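Long-range contacts in tengpin (Thermoanaerobacter tengcongensis, PDB 2VH4), which probably inhibits serine proteases as a member of the serpin family, and is captured here in a latent conformation within a loop C-sheet polymer: residues A[166-171]-A[337-342]; A[26-31]-A[41-46]; A[92-97]-A[175-180]; A[269-274]-A[324-329]; A[9-14]-A[78-83]. All coordinates share one frame; numbering follows the deposited sequence.

Contact 1 of 5, residues A[166-171]-A[337-342]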
# COMPACT_ATOMS: atom_id res chain seq x y z
N MET A 166 -11.20 6.38 -16.78
CA MET A 166 -11.39 5.48 -15.64
C MET A 166 -10.42 5.74 -14.49
O MET A 166 -9.23 5.96 -14.71
CB MET A 166 -11.30 4.00 -16.06
CG MET A 166 -11.75 3.02 -14.96
SD MET A 166 -11.64 1.27 -15.38
CE MET A 166 -13.11 1.02 -16.38
N TYR A 167 -10.93 5.69 -13.27
CA TYR A 167 -10.09 5.62 -12.08
C TYR A 167 -10.43 4.35 -11.32
O TYR A 167 -11.59 4.11 -10.99
CB TYR A 167 -10.29 6.84 -11.18
CG TYR A 167 -9.82 8.14 -11.78
CD1 TYR A 167 -10.68 8.94 -12.53
CD2 TYR A 167 -8.51 8.59 -11.60
CE1 TYR A 167 -10.25 10.13 -13.10
CE2 TYR A 167 -8.08 9.78 -12.15
CZ TYR A 167 -8.95 10.55 -12.90
OH TYR A 167 -8.53 11.73 -13.44
N LEU A 168 -9.41 3.54 -11.08
CA LEU A 168 -9.56 2.38 -10.21
C LEU A 168 -8.93 2.76 -8.88
O LEU A 168 -7.75 3.12 -8.83
CB LEU A 168 -8.87 1.14 -10.81
CG LEU A 168 -9.26 0.76 -12.24
CD1 LEU A 168 -8.33 1.41 -13.27
CD2 LEU A 168 -9.27 -0.74 -12.42
N ILE A 169 -9.73 2.72 -7.82
CA ILE A 169 -9.30 3.25 -6.52
C ILE A 169 -9.49 2.25 -5.37
O ILE A 169 -10.58 1.72 -5.18
CB ILE A 169 -10.03 4.58 -6.17
CG1 ILE A 169 -9.88 5.60 -7.29
CG2 ILE A 169 -9.51 5.14 -4.85
CD1 ILE A 169 -10.89 6.73 -7.26
N ASN A 170 -8.43 2.01 -4.62
CA ASN A 170 -8.53 1.25 -3.39
C ASN A 170 -8.22 2.12 -2.18
O ASN A 170 -7.26 2.91 -2.19
CB ASN A 170 -7.61 0.04 -3.40
CG ASN A 170 -7.49 -0.62 -2.03
OD1 ASN A 170 -6.69 -0.20 -1.20
ND2 ASN A 170 -8.32 -1.62 -1.79
N ALA A 171 -9.03 1.96 -1.13
CA ALA A 171 -8.78 2.60 0.16
C ALA A 171 -8.64 1.58 1.28
O ALA A 171 -9.26 0.52 1.27
CB ALA A 171 -9.88 3.60 0.49
N THR A 337 -4.82 4.12 -3.12
CA THR A 337 -4.16 3.94 -4.41
C THR A 337 -5.17 4.21 -5.52
O THR A 337 -6.18 3.51 -5.63
CB THR A 337 -3.58 2.52 -4.58
OG1 THR A 337 -2.78 2.18 -3.43
CG2 THR A 337 -2.71 2.44 -5.83
N SER A 338 -4.91 5.23 -6.33
CA SER A 338 -5.74 5.48 -7.51
C SER A 338 -4.92 5.24 -8.78
O SER A 338 -3.80 5.72 -8.92
CB SER A 338 -6.38 6.88 -7.48
OG SER A 338 -5.79 7.76 -8.42
N VAL A 339 -5.51 4.46 -9.69
CA VAL A 339 -4.90 4.14 -10.98
C VAL A 339 -5.65 4.92 -12.07
O VAL A 339 -6.86 4.80 -12.21
CB VAL A 339 -4.95 2.61 -11.25
CG1 VAL A 339 -4.36 2.26 -12.61
CG2 VAL A 339 -4.24 1.86 -10.13
N ASP A 340 -4.92 5.74 -12.82
CA ASP A 340 -5.53 6.65 -13.78
C ASP A 340 -5.39 6.18 -15.23
O ASP A 340 -4.28 6.13 -15.78
CB ASP A 340 -4.99 8.07 -13.61
CG ASP A 340 -5.79 9.11 -14.39
OD1 ASP A 340 -6.62 8.72 -15.25
OD2 ASP A 340 -5.60 10.32 -14.14
N ILE A 341 -6.54 5.86 -15.84
CA ILE A 341 -6.62 5.39 -17.22
C ILE A 341 -6.99 6.55 -18.16
O ILE A 341 -8.07 7.13 -18.06
CB ILE A 341 -7.64 4.22 -17.36
CG1 ILE A 341 -7.28 3.05 -16.43
CG2 ILE A 341 -7.75 3.75 -18.80
CD1 ILE A 341 -5.92 2.38 -16.69
N THR A 342 -6.08 6.86 -19.09
CA THR A 342 -6.23 8.03 -19.95
C THR A 342 -5.90 7.75 -21.42
O THR A 342 -5.27 6.74 -21.74
CB THR A 342 -5.40 9.23 -19.43
OG1 THR A 342 -5.84 10.44 -20.07
CG2 THR A 342 -3.93 9.02 -19.68

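Contact 2 of 5, residues A[26-31]-A[41-46]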
# COMPACT_ATOMS: atom_id res chain seq x y z
N ILE A 26 7.92 -6.20 -0.32
CA ILE A 26 9.29 -5.76 -0.03
C ILE A 26 9.95 -5.11 -1.26
O ILE A 26 10.64 -4.11 -1.13
CB ILE A 26 10.15 -6.90 0.59
CG1 ILE A 26 9.58 -7.35 1.94
CG2 ILE A 26 11.62 -6.50 0.74
CD1 ILE A 26 9.29 -6.21 2.94
N GLU A 27 9.71 -5.68 -2.45
CA GLU A 27 10.21 -5.09 -3.70
C GLU A 27 9.55 -3.74 -4.01
O GLU A 27 10.20 -2.80 -4.48
CB GLU A 27 10.03 -6.04 -4.89
CG GLU A 27 10.82 -7.35 -4.81
CD GLU A 27 12.33 -7.15 -4.77
OE1 GLU A 27 12.90 -6.66 -5.77
OE2 GLU A 27 12.95 -7.48 -3.74
N LEU A 28 8.24 -3.65 -3.73
CA LEU A 28 7.53 -2.37 -3.86
C LEU A 28 8.15 -1.36 -2.91
O LEU A 28 8.37 -0.22 -3.29
CB LEU A 28 6.03 -2.53 -3.57
CG LEU A 28 5.13 -1.30 -3.81
CD1 LEU A 28 4.92 -1.02 -5.30
CD2 LEU A 28 3.80 -1.49 -3.14
N PHE A 29 8.43 -1.80 -1.68
CA PHE A 29 9.03 -0.94 -0.66
C PHE A 29 10.41 -0.43 -1.09
O PHE A 29 10.63 0.78 -1.19
CB PHE A 29 9.10 -1.67 0.69
CG PHE A 29 9.74 -0.87 1.80
CD1 PHE A 29 9.19 0.36 2.20
CD2 PHE A 29 10.88 -1.33 2.44
CE1 PHE A 29 9.79 1.10 3.23
CE2 PHE A 29 11.48 -0.59 3.47
CZ PHE A 29 10.93 0.63 3.86
N LYS A 30 11.32 -1.34 -1.39
CA LYS A 30 12.70 -0.94 -1.66
C LYS A 30 12.89 -0.13 -2.95
O LYS A 30 13.92 0.52 -3.13
CB LYS A 30 13.67 -2.13 -1.56
CG LYS A 30 13.50 -3.23 -2.57
CD LYS A 30 14.19 -4.48 -2.04
CE LYS A 30 14.99 -5.19 -3.13
NZ LYS A 30 15.58 -6.47 -2.63
N ASN A 31 11.88 -0.15 -3.83
CA ASN A 31 11.88 0.71 -5.01
C ASN A 31 11.01 1.96 -4.83
O ASN A 31 11.04 2.85 -5.68
CB ASN A 31 11.47 -0.09 -6.26
CG ASN A 31 12.52 -1.12 -6.67
OD1 ASN A 31 12.34 -2.32 -6.47
ND2 ASN A 31 13.63 -0.65 -7.22
N ILE A 41 4.15 3.33 2.67
CA ILE A 41 3.40 2.69 1.61
C ILE A 41 2.51 1.59 2.18
O ILE A 41 2.80 1.02 3.24
CB ILE A 41 4.31 2.16 0.46
CG1 ILE A 41 5.17 0.98 0.92
CG2 ILE A 41 5.20 3.28 -0.09
CD1 ILE A 41 5.58 0.07 -0.21
N SER A 42 1.40 1.33 1.50
CA SER A 42 0.56 0.19 1.79
C SER A 42 0.57 -0.74 0.58
O SER A 42 -0.18 -0.52 -0.38
CB SER A 42 -0.85 0.65 2.12
OG SER A 42 -1.72 -0.46 2.29
N PRO A 43 1.44 -1.77 0.59
CA PRO A 43 1.52 -2.75 -0.49
C PRO A 43 0.19 -3.45 -0.76
O PRO A 43 -0.11 -3.77 -1.91
CB PRO A 43 2.55 -3.75 0.02
CG PRO A 43 3.41 -2.95 0.90
CD PRO A 43 2.46 -2.04 1.62
N LEU A 44 -0.60 -3.66 0.29
CA LEU A 44 -1.93 -4.23 0.14
C LEU A 44 -2.81 -3.35 -0.73
O LEU A 44 -3.46 -3.85 -1.65
CB LEU A 44 -2.58 -4.47 1.52
CG LEU A 44 -4.06 -4.90 1.56
CD1 LEU A 44 -4.32 -6.17 0.74
CD2 LEU A 44 -4.48 -5.10 2.99
N SER A 45 -2.83 -2.04 -0.43
CA SER A 45 -3.65 -1.07 -1.15
C SER A 45 -3.27 -0.98 -2.63
O SER A 45 -4.15 -0.97 -3.49
CB SER A 45 -3.56 0.31 -0.48
OG SER A 45 -4.40 1.25 -1.14
N ALA A 46 -1.97 -0.92 -2.90
CA ALA A 46 -1.47 -0.87 -4.27
C ALA A 46 -1.72 -2.21 -4.99
O ALA A 46 -2.12 -2.22 -6.15
CB ALA A 46 0.01 -0.51 -4.30

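Contact 3 of 5, residues A[92-97]-A[175-180]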
# COMPACT_ATOMS: atom_id res chain seq x y z
N GLU A 92 -12.53 -5.46 14.18
CA GLU A 92 -13.37 -5.35 15.37
C GLU A 92 -12.89 -4.19 16.23
O GLU A 92 -11.86 -3.57 15.93
CB GLU A 92 -13.33 -6.66 16.18
CG GLU A 92 -11.93 -7.10 16.59
CD GLU A 92 -11.92 -8.37 17.42
OE1 GLU A 92 -12.33 -8.33 18.61
OE2 GLU A 92 -11.49 -9.42 16.90
N GLU A 93 -13.63 -3.90 17.29
CA GLU A 93 -13.26 -2.86 18.24
C GLU A 93 -11.80 -2.98 18.68
O GLU A 93 -11.33 -4.08 18.98
CB GLU A 93 -14.19 -2.93 19.47
CG GLU A 93 -14.33 -1.60 20.21
CD GLU A 93 -14.94 -0.50 19.34
OE1 GLU A 93 -14.43 0.64 19.39
OE2 GLU A 93 -15.91 -0.79 18.61
N LYS A 94 -11.10 -1.85 18.70
CA LYS A 94 -9.69 -1.75 19.13
C LYS A 94 -8.71 -2.35 18.11
O LYS A 94 -7.50 -2.32 18.32
CB LYS A 94 -9.46 -2.38 20.52
CG LYS A 94 -10.29 -1.76 21.63
CD LYS A 94 -9.77 -2.11 23.02
CE LYS A 94 -10.72 -1.56 24.09
NZ LYS A 94 -10.05 -1.16 25.37
N SER A 95 -9.24 -2.90 17.02
CA SER A 95 -8.42 -3.58 16.02
C SER A 95 -9.10 -3.52 14.66
O SER A 95 -9.42 -4.54 14.05
CB SER A 95 -8.18 -5.04 16.46
OG SER A 95 -7.71 -5.84 15.39
N LYS A 96 -9.32 -2.29 14.18
CA LYS A 96 -10.12 -2.06 12.97
C LYS A 96 -9.29 -2.07 11.70
O LYS A 96 -8.23 -1.44 11.63
CB LYS A 96 -10.85 -0.72 13.06
CG LYS A 96 -11.83 -0.57 14.22
CD LYS A 96 -12.56 0.76 14.13
CE LYS A 96 -13.57 0.91 15.24
NZ LYS A 96 -14.03 2.32 15.35
N LEU A 97 -9.77 -2.81 10.70
CA LEU A 97 -9.22 -2.75 9.35
C LEU A 97 -10.36 -2.87 8.34
O LEU A 97 -11.09 -3.85 8.36
CB LEU A 97 -8.18 -3.85 9.09
CG LEU A 97 -7.42 -3.75 7.76
CD1 LEU A 97 -6.27 -2.74 7.84
CD2 LEU A 97 -6.88 -5.10 7.33
N ASP A 175 -7.19 1.23 12.35
CA ASP A 175 -7.37 1.90 13.64
C ASP A 175 -7.32 0.86 14.76
O ASP A 175 -8.27 0.10 14.95
CB ASP A 175 -8.70 2.67 13.67
CG ASP A 175 -8.86 3.58 14.89
OD1 ASP A 175 -8.08 3.48 15.87
OD2 ASP A 175 -9.80 4.41 14.88
N ALA A 176 -6.20 0.81 15.48
CA ALA A 176 -6.01 -0.18 16.53
C ALA A 176 -5.31 0.37 17.77
O ALA A 176 -4.51 1.31 17.69
CB ALA A 176 -5.25 -1.40 15.99
N GLU A 177 -5.64 -0.22 18.91
CA GLU A 177 -5.00 0.10 20.17
C GLU A 177 -3.87 -0.87 20.44
O GLU A 177 -3.94 -2.04 20.06
CB GLU A 177 -6.00 0.03 21.33
CG GLU A 177 -7.05 1.13 21.33
CD GLU A 177 -7.87 1.19 22.61
OE1 GLU A 177 -7.51 0.50 23.60
OE2 GLU A 177 -8.88 1.92 22.63
N TRP A 178 -2.82 -0.39 21.11
CA TRP A 178 -1.80 -1.27 21.66
C TRP A 178 -2.44 -2.24 22.64
O TRP A 178 -3.39 -1.88 23.35
CB TRP A 178 -0.73 -0.47 22.42
CG TRP A 178 0.07 0.46 21.58
CD1 TRP A 178 0.21 1.81 21.77
CD2 TRP A 178 0.85 0.13 20.42
NE1 TRP A 178 1.03 2.34 20.80
CE2 TRP A 178 1.43 1.33 19.96
CE3 TRP A 178 1.10 -1.06 19.73
CZ2 TRP A 178 2.26 1.38 18.83
CZ3 TRP A 178 1.93 -1.02 18.61
CH2 TRP A 178 2.50 0.20 18.17
N GLU A 179 -1.91 -3.46 22.66
CA GLU A 179 -2.24 -4.41 23.71
C GLU A 179 -1.88 -3.81 25.07
O GLU A 179 -2.65 -3.91 26.03
CB GLU A 179 -1.48 -5.71 23.48
CG GLU A 179 -1.72 -6.79 24.53
CD GLU A 179 -2.75 -7.77 24.08
OE1 GLU A 179 -3.96 -7.45 24.15
OE2 GLU A 179 -2.35 -8.87 23.64
N THR A 180 -0.70 -3.19 25.13
CA THR A 180 -0.24 -2.49 26.33
C THR A 180 0.11 -1.06 25.94
O THR A 180 1.15 -0.81 25.31
CB THR A 180 1.00 -3.18 26.97
OG1 THR A 180 0.73 -4.58 27.15
CG2 THR A 180 1.34 -2.55 28.32

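Contact 4 of 5, residues A[269-274]-A[324-329]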
# COMPACT_ATOMS: atom_id res chain seq x y z
N ALA A 269 12.43 -1.53 24.52
CA ALA A 269 12.17 -0.96 23.20
C ALA A 269 11.88 0.54 23.25
O ALA A 269 11.14 1.00 24.12
CB ALA A 269 11.03 -1.71 22.54
N SER A 270 12.46 1.28 22.32
CA SER A 270 12.18 2.71 22.16
C SER A 270 11.48 2.96 20.84
O SER A 270 12.06 2.73 19.77
CB SER A 270 13.47 3.53 22.20
OG SER A 270 14.29 3.16 23.29
N LEU A 271 10.23 3.42 20.90
CA LEU A 271 9.44 3.67 19.71
C LEU A 271 9.14 5.16 19.54
O LEU A 271 8.45 5.75 20.38
CB LEU A 271 8.14 2.85 19.75
CG LEU A 271 7.01 3.06 18.73
CD1 LEU A 271 7.51 3.15 17.29
CD2 LEU A 271 5.96 1.96 18.86
N PRO A 272 9.66 5.78 18.46
CA PRO A 272 9.37 7.18 18.18
C PRO A 272 7.89 7.42 17.91
O PRO A 272 7.24 6.62 17.22
CB PRO A 272 10.19 7.47 16.92
CG PRO A 272 10.36 6.14 16.27
CD PRO A 272 10.54 5.20 17.43
N LYS A 273 7.37 8.51 18.46
CA LYS A 273 6.03 8.96 18.19
C LYS A 273 6.10 9.75 16.88
O LYS A 273 6.98 10.58 16.71
CB LYS A 273 5.56 9.85 19.34
CG LYS A 273 4.10 10.29 19.31
CD LYS A 273 3.71 10.90 20.65
CE LYS A 273 2.34 11.55 20.59
NZ LYS A 273 1.96 12.10 21.92
N PHE A 274 5.20 9.45 15.95
CA PHE A 274 5.19 10.16 14.66
C PHE A 274 3.82 10.22 14.01
O PHE A 274 2.98 9.33 14.18
CB PHE A 274 6.22 9.59 13.68
CG PHE A 274 6.11 8.11 13.42
CD1 PHE A 274 5.26 7.63 12.43
CD2 PHE A 274 6.88 7.20 14.14
CE1 PHE A 274 5.17 6.25 12.17
CE2 PHE A 274 6.80 5.83 13.88
CZ PHE A 274 5.94 5.36 12.90
N ILE A 324 -0.22 8.16 8.69
CA ILE A 324 -0.05 7.35 9.90
C ILE A 324 0.12 8.21 11.14
O ILE A 324 0.68 9.30 11.07
CB ILE A 324 1.12 6.34 9.75
CG1 ILE A 324 1.14 5.34 10.92
CG2 ILE A 324 2.48 7.07 9.56
CD1 ILE A 324 1.98 4.09 10.66
N SER A 325 -0.40 7.73 12.27
CA SER A 325 -0.14 8.36 13.57
C SER A 325 0.15 7.28 14.60
O SER A 325 -0.73 6.51 14.97
CB SER A 325 -1.32 9.21 14.02
OG SER A 325 -0.98 9.99 15.16
N VAL A 326 1.40 7.23 15.05
CA VAL A 326 1.80 6.31 16.10
C VAL A 326 1.98 7.10 17.39
O VAL A 326 2.85 7.97 17.48
CB VAL A 326 3.09 5.52 15.74
CG1 VAL A 326 3.60 4.72 16.93
CG2 VAL A 326 2.84 4.59 14.54
N ASP A 327 1.15 6.80 18.38
CA ASP A 327 1.18 7.48 19.66
C ASP A 327 1.10 6.47 20.81
O ASP A 327 1.35 5.27 20.62
CB ASP A 327 0.03 8.49 19.74
CG ASP A 327 -1.35 7.83 19.80
OD1 ASP A 327 -1.48 6.62 19.51
OD2 ASP A 327 -2.31 8.53 20.16
N GLU A 328 0.75 6.97 21.99
CA GLU A 328 0.75 6.19 23.23
C GLU A 328 -0.35 5.15 23.30
O GLU A 328 -0.24 4.15 24.02
CB GLU A 328 0.62 7.14 24.43
CG GLU A 328 1.83 8.05 24.63
CD GLU A 328 1.78 9.33 23.80
OE1 GLU A 328 0.89 9.49 22.95
OE2 GLU A 328 2.66 10.18 24.01
N LEU A 329 -1.42 5.36 22.53
CA LEU A 329 -2.60 4.53 22.64
C LEU A 329 -2.69 3.49 21.53
O LEU A 329 -3.28 2.43 21.72
CB LEU A 329 -3.86 5.40 22.66
CG LEU A 329 -3.84 6.40 23.83
CD1 LEU A 329 -4.55 7.70 23.47
CD2 LEU A 329 -4.41 5.78 25.11

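Contact 5 of 5, residues A[9-14]-A[78-83]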
# COMPACT_ATOMS: atom_id res chain seq x y z
N SER A 9 -15.96 -18.50 -5.44
CA SER A 9 -15.28 -19.47 -4.58
C SER A 9 -14.08 -18.84 -3.88
O SER A 9 -13.37 -18.01 -4.45
CB SER A 9 -14.82 -20.69 -5.39
OG SER A 9 -15.92 -21.48 -5.82
N GLU A 10 -13.87 -19.24 -2.63
CA GLU A 10 -12.67 -18.85 -1.89
C GLU A 10 -11.47 -19.66 -2.37
O GLU A 10 -11.61 -20.76 -2.89
CB GLU A 10 -12.87 -19.07 -0.39
CG GLU A 10 -13.78 -18.06 0.29
CD GLU A 10 -14.00 -18.33 1.78
OE1 GLU A 10 -13.13 -18.98 2.41
OE2 GLU A 10 -15.04 -17.90 2.31
N LYS A 11 -10.28 -19.08 -2.20
CA LYS A 11 -9.04 -19.82 -2.35
C LYS A 11 -8.26 -19.58 -1.07
O LYS A 11 -7.77 -18.47 -0.82
CB LYS A 11 -8.25 -19.36 -3.58
CG LYS A 11 -7.07 -20.26 -3.95
CD LYS A 11 -6.40 -19.82 -5.25
CE LYS A 11 -5.40 -20.87 -5.77
NZ LYS A 11 -6.05 -22.17 -6.17
N ASN A 12 -8.16 -20.63 -0.25
CA ASN A 12 -7.49 -20.54 1.04
C ASN A 12 -6.11 -19.92 0.91
O ASN A 12 -5.33 -20.28 0.03
CB ASN A 12 -7.39 -21.92 1.69
CG ASN A 12 -8.70 -22.40 2.28
OD1 ASN A 12 -9.71 -21.69 2.24
ND2 ASN A 12 -8.70 -23.60 2.83
N ILE A 13 -5.82 -18.97 1.80
CA ILE A 13 -4.50 -18.36 1.88
C ILE A 13 -3.46 -19.42 2.25
O ILE A 13 -3.68 -20.26 3.12
CB ILE A 13 -4.49 -17.15 2.87
CG1 ILE A 13 -5.53 -16.10 2.45
CG2 ILE A 13 -3.09 -16.53 2.97
CD1 ILE A 13 -5.47 -15.65 0.96
N ASP A 14 -2.33 -19.39 1.55
CA ASP A 14 -1.33 -20.45 1.64
C ASP A 14 0.08 -19.86 1.51
O ASP A 14 0.24 -18.65 1.33
CB ASP A 14 -1.58 -21.50 0.56
CG ASP A 14 -1.78 -20.88 -0.82
OD1 ASP A 14 -1.41 -19.70 -1.02
OD2 ASP A 14 -2.32 -21.58 -1.72
N LEU A 78 -5.13 -14.81 -8.46
CA LEU A 78 -4.92 -13.60 -7.65
C LEU A 78 -6.26 -12.98 -7.25
O LEU A 78 -6.41 -12.51 -6.12
CB LEU A 78 -4.03 -12.59 -8.38
CG LEU A 78 -3.51 -11.41 -7.54
CD1 LEU A 78 -2.54 -11.88 -6.45
CD2 LEU A 78 -2.85 -10.35 -8.41
N ASN A 79 -7.23 -13.01 -8.17
CA ASN A 79 -8.61 -12.60 -7.89
C ASN A 79 -9.21 -13.38 -6.72
O ASN A 79 -9.77 -12.78 -5.79
CB ASN A 79 -9.50 -12.80 -9.14
CG ASN A 79 -9.27 -11.75 -10.22
OD1 ASN A 79 -8.59 -10.74 -10.02
ND2 ASN A 79 -9.86 -11.98 -11.38
N LYS A 80 -9.08 -14.70 -6.77
CA LYS A 80 -9.60 -15.58 -5.71
C LYS A 80 -8.89 -15.32 -4.38
O LYS A 80 -9.54 -15.17 -3.35
CB LYS A 80 -9.46 -17.06 -6.11
CG LYS A 80 -10.31 -17.49 -7.31
CD LYS A 80 -9.88 -18.84 -7.87
CE LYS A 80 -10.55 -19.09 -9.22
NZ LYS A 80 -9.97 -20.25 -9.95
N TYR A 81 -7.56 -15.25 -4.44
CA TYR A 81 -6.71 -15.03 -3.28
C TYR A 81 -7.03 -13.72 -2.55
O TYR A 81 -7.13 -13.69 -1.32
CB TYR A 81 -5.24 -15.00 -3.70
CG TYR A 81 -4.51 -16.33 -3.72
CD1 TYR A 81 -3.75 -16.70 -4.83
CD2 TYR A 81 -4.54 -17.19 -2.63
CE1 TYR A 81 -3.06 -17.90 -4.86
CE2 TYR A 81 -3.84 -18.39 -2.65
CZ TYR A 81 -3.10 -18.74 -3.77
OH TYR A 81 -2.41 -19.92 -3.81
N LEU A 82 -7.16 -12.64 -3.31
CA LEU A 82 -7.41 -11.33 -2.72
C LEU A 82 -8.82 -11.18 -2.16
O LEU A 82 -9.01 -10.57 -1.10
CB LEU A 82 -7.08 -10.21 -3.70
CG LEU A 82 -5.59 -10.02 -4.00
CD1 LEU A 82 -5.40 -8.93 -5.06
CD2 LEU A 82 -4.78 -9.70 -2.74
N TYR A 83 -9.81 -11.74 -2.87
CA TYR A 83 -11.17 -11.84 -2.35
C TYR A 83 -11.16 -12.52 -0.97
O TYR A 83 -11.65 -11.95 0.00
CB TYR A 83 -12.06 -12.62 -3.32
CG TYR A 83 -13.40 -13.02 -2.74
CD1 TYR A 83 -14.47 -12.12 -2.73
CD2 TYR A 83 -13.61 -14.29 -2.21
CE1 TYR A 83 -15.71 -12.47 -2.20
CE2 TYR A 83 -14.84 -14.65 -1.67
CZ TYR A 83 -15.88 -13.74 -1.67
OH TYR A 83 -17.09 -14.10 -1.15

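Contact 1 of 5, residues A[166-171]-A[337-342]
Tyr167 and Asp340 face each other on neighbouring antiparallel strands of the large serpin A sheet. Strand 330-342, between strands 164-177 and 314-326, is the inserted part of the reactive-centre loop in this latent serpin. Tyr167 CG lies anti to the carbonyl carbon (chi1 -67°), which brings the ring alongside Asp340. Its CB passes the carbonyl of Val339, with CB to Val339 O at 4.1 Å. Further out, Tyr167 CD2 is 3.9 Å from Asp340 CG, and Tyr167 CE2 is 3.2 Å from Asp340 OD2. Tyr167 CZ follows at 3.6 Å from Asp340 OD2. Ring and carboxylate planes are 40° apart. At the tip, Tyr167 OH makes a weak hydrogen bond to Asp164 OD2. That carboxylate also lies close to Asp340 OD2, so the pair may favour protonation of one acid. An alanine in place of Tyr167 would take away the ring beside Asp340 and would probably leave a gap there, with Asp164 losing its phenol partner. Backbone bonds join the strands: Val339 N reaches Leu168 O at 2.7 Å, and Leu168 N reaches Val339 O at 3.1 Å. On the sheet face toward helix 43-54, Leu168 CD1 packs against Ile341 CG1 at 3.7 Å.

Contact 2 of 5, residues A[26-31]-A[41-46]
Leu28 and Pro43 bring the two backbones to 6.9 Å between their CA atoms, while the CA atoms of Phe29 and Ile41 are 7.1 Å apart. That gap is filled by hydrocarbon. Leu28 points toward segment 41-46, and one branch does the touching. Its CD2 lies 3.8 Å from Ile41 CD1 and 3.7 Å from Pro43 CA. The same methyl is 4.1 Å from Ala46 CB, so it sits among Ile41, before helix 43-54, and Pro43 and Ala46 in its first turn. Ile41 comes the other way. Its CG1 stands between the backbone N and the carbonyl carbon (chi1 69°), and the CD1 beyond it lies against the main chain of helix 15-32, 3.6 Å from Phe29 CA. Ile41 CG1 is at the edge of the Phe29 ring, near its plane. Behind the apolar contact, Ser42 is the N-cap of helix 43-54, and its OG accepts a weak bond from Ser45 N at 3.3 Å. Ser42 OG also bonds to Ile372 O. Ser45 OG turns to Asn170 and Thr337 of the A sheet. Packing of the first long helix onto the start of the second, behind the centre of sheet A, is typical of the shutter region of serpins.

Contact 3 of 5, residues A[92-97]-A[175-180]
Backbone bonds come first, and Lys96 and Asp175 exchange two of them as an antiparallel hydrogen-bonded pair. Lys96 N to Asp175 O is 2.7 Å, and Asp175 N to Lys96 O is 3.0 Å. Glu177 N adds a third, 2.9 Å from Lys94 O. The CA of Ala176 also approaches Lys94 O, at 3.2 Å. These bonds tie strands 95-106 and 164-177, neighbours in the serpin A sheet. Lys94 is the third residue of a type II turn from Glu92 to Ser95 that leads into strand 95-106, and its phi is positive (72°). Charge comes second. The Lys94 chain crosses Glu177 obliquely, with its CD 3.5 Å from Glu177 OE1. A bend at the last torsion (chi4 -149°) leaves Lys94 NZ also 3.5 Å from Glu177 OE1, a loose salt bridge. Apolar packing is slight: Ser95 CA meets Ala176 CB at 3.8 Å, and the CB atoms of Lys96 and Asp175 are 4.1 Å apart. The chemistry implies that the main chain carries this end of the pairing. The exposed Lys94 would probably add only a modest, solvent-weakened attraction to Glu177.

Contact 4 of 5, residues A[269-274]-A[324-329]
The Phe274 ring has Val326 over one face and Ile324 at its edge. Val326 CB stands above the ring centre, 4.1 Å from the centroid, in a CH-pi contact. The side chains point the same way, and Val326 CG2 is 3.6 Å from Phe274 CZ. In the ring plane, Ile324 CG2 meets Phe274 CE1 at 3.8 Å. The Phe361 ring also meets Phe274, the planes about 40° apart. Phe274 and Val326 form an antiparallel hydrogen-bonded pair. Val326 N reaches Phe274 O at 2.8 Å, and Phe274 N reaches Val326 O at 3.2 Å. This is the top of serpin sheet A, near the breach, where strand 263-281 runs on from sheet C. Lys273 stretches the other way. With CG anti to N (chi1 -173°) and the rest extended, it passes Val326 O and ends between both oxygens of Glu328. Its NZ is 3.0 Å from Glu328 OE1 and 2.9 Å from Glu328 OE2, each using its syn lone pair. Glu328 OE2 also forms a salt bridge with Lys184. A methionine here would remove both NZ bonds and would probably leave the Glu328 carboxylate freer to turn beside Lys184. Leu271 CD2 touches Val326 CG1 at 4.1 Å, the side chains crossing at about a right angle.

Contact 5 of 5, residues A[9-14]-A[78-83]
Tyr81 of helix 75-88 meets four residues of segment 9-14. Lys11 lies over one face of the ring, with its CD 3.8 Å from the ring centroid in a CH-pi contact. Beyond that, Lys11 CE is 3.7 Å from Tyr81 OH. Asp14 comes to the ring's hydroxyl end. Tyr81 OH donates to Asp14 OD2 at 2.7 Å, on the syn lone pair of that oxygen. The carboxylate plane is turned 63° from the ring. Ile13 comes in at the ring edge, where its CD1 is 4.0 Å from Tyr81 CD2 and 3.4 Å from Tyr81 O. Asn12 O is also at the edge, 3.6 Å from Tyr81 CE2. On either side of Tyr81 in the sequence, Lys80 CB packs on Lys11 CB at 3.6 Å, and the edge of Tyr83 meets Glu10 CG at CE2, 4.1 Å away. A second shell fixes these groups. Asp14 has its CG between the backbone N and the carbonyl carbon (chi1 49°). From there its other oxygen, OD1, accepts from Phe17 N. The Phe17 ring also meets Tyr81. Lys11 N bonds to Thr84 OG1, and the Glu10 carboxylate pairs with Lys88, both on helix 75-88. Asp14 is thus held at both oxygens: it is the N-cap of helix 15-32, helix A of the serpin fold, tied by Tyr81 to helix 75-88, which is helix D.

Overall arrangement
Contacts 1, 2 and 4 are buried, contact 3 partly so, and contact 5 lies at the surface. Contacts 1 and 2 meet through Ser45. Contact 3 continues strand 164-177 from contact 1 to the upper end of sheet A. There it meets contact 4, where Trp178 NE1 is 3.0 Å from Asp327 O. Contact 5 relates to contact 2 through helix 15-32: it caps the start of that helix, whose later turns carry contact 2, and their centres are about 20 Å apart. Chemistry follows place. Contact 2 is hydrocarbon packing, contact 1 relies on regular strand pairing, and contacts 3 and 4 add salt bridges to shorter pairings. Contact 5 uses side chains around one tyrosine.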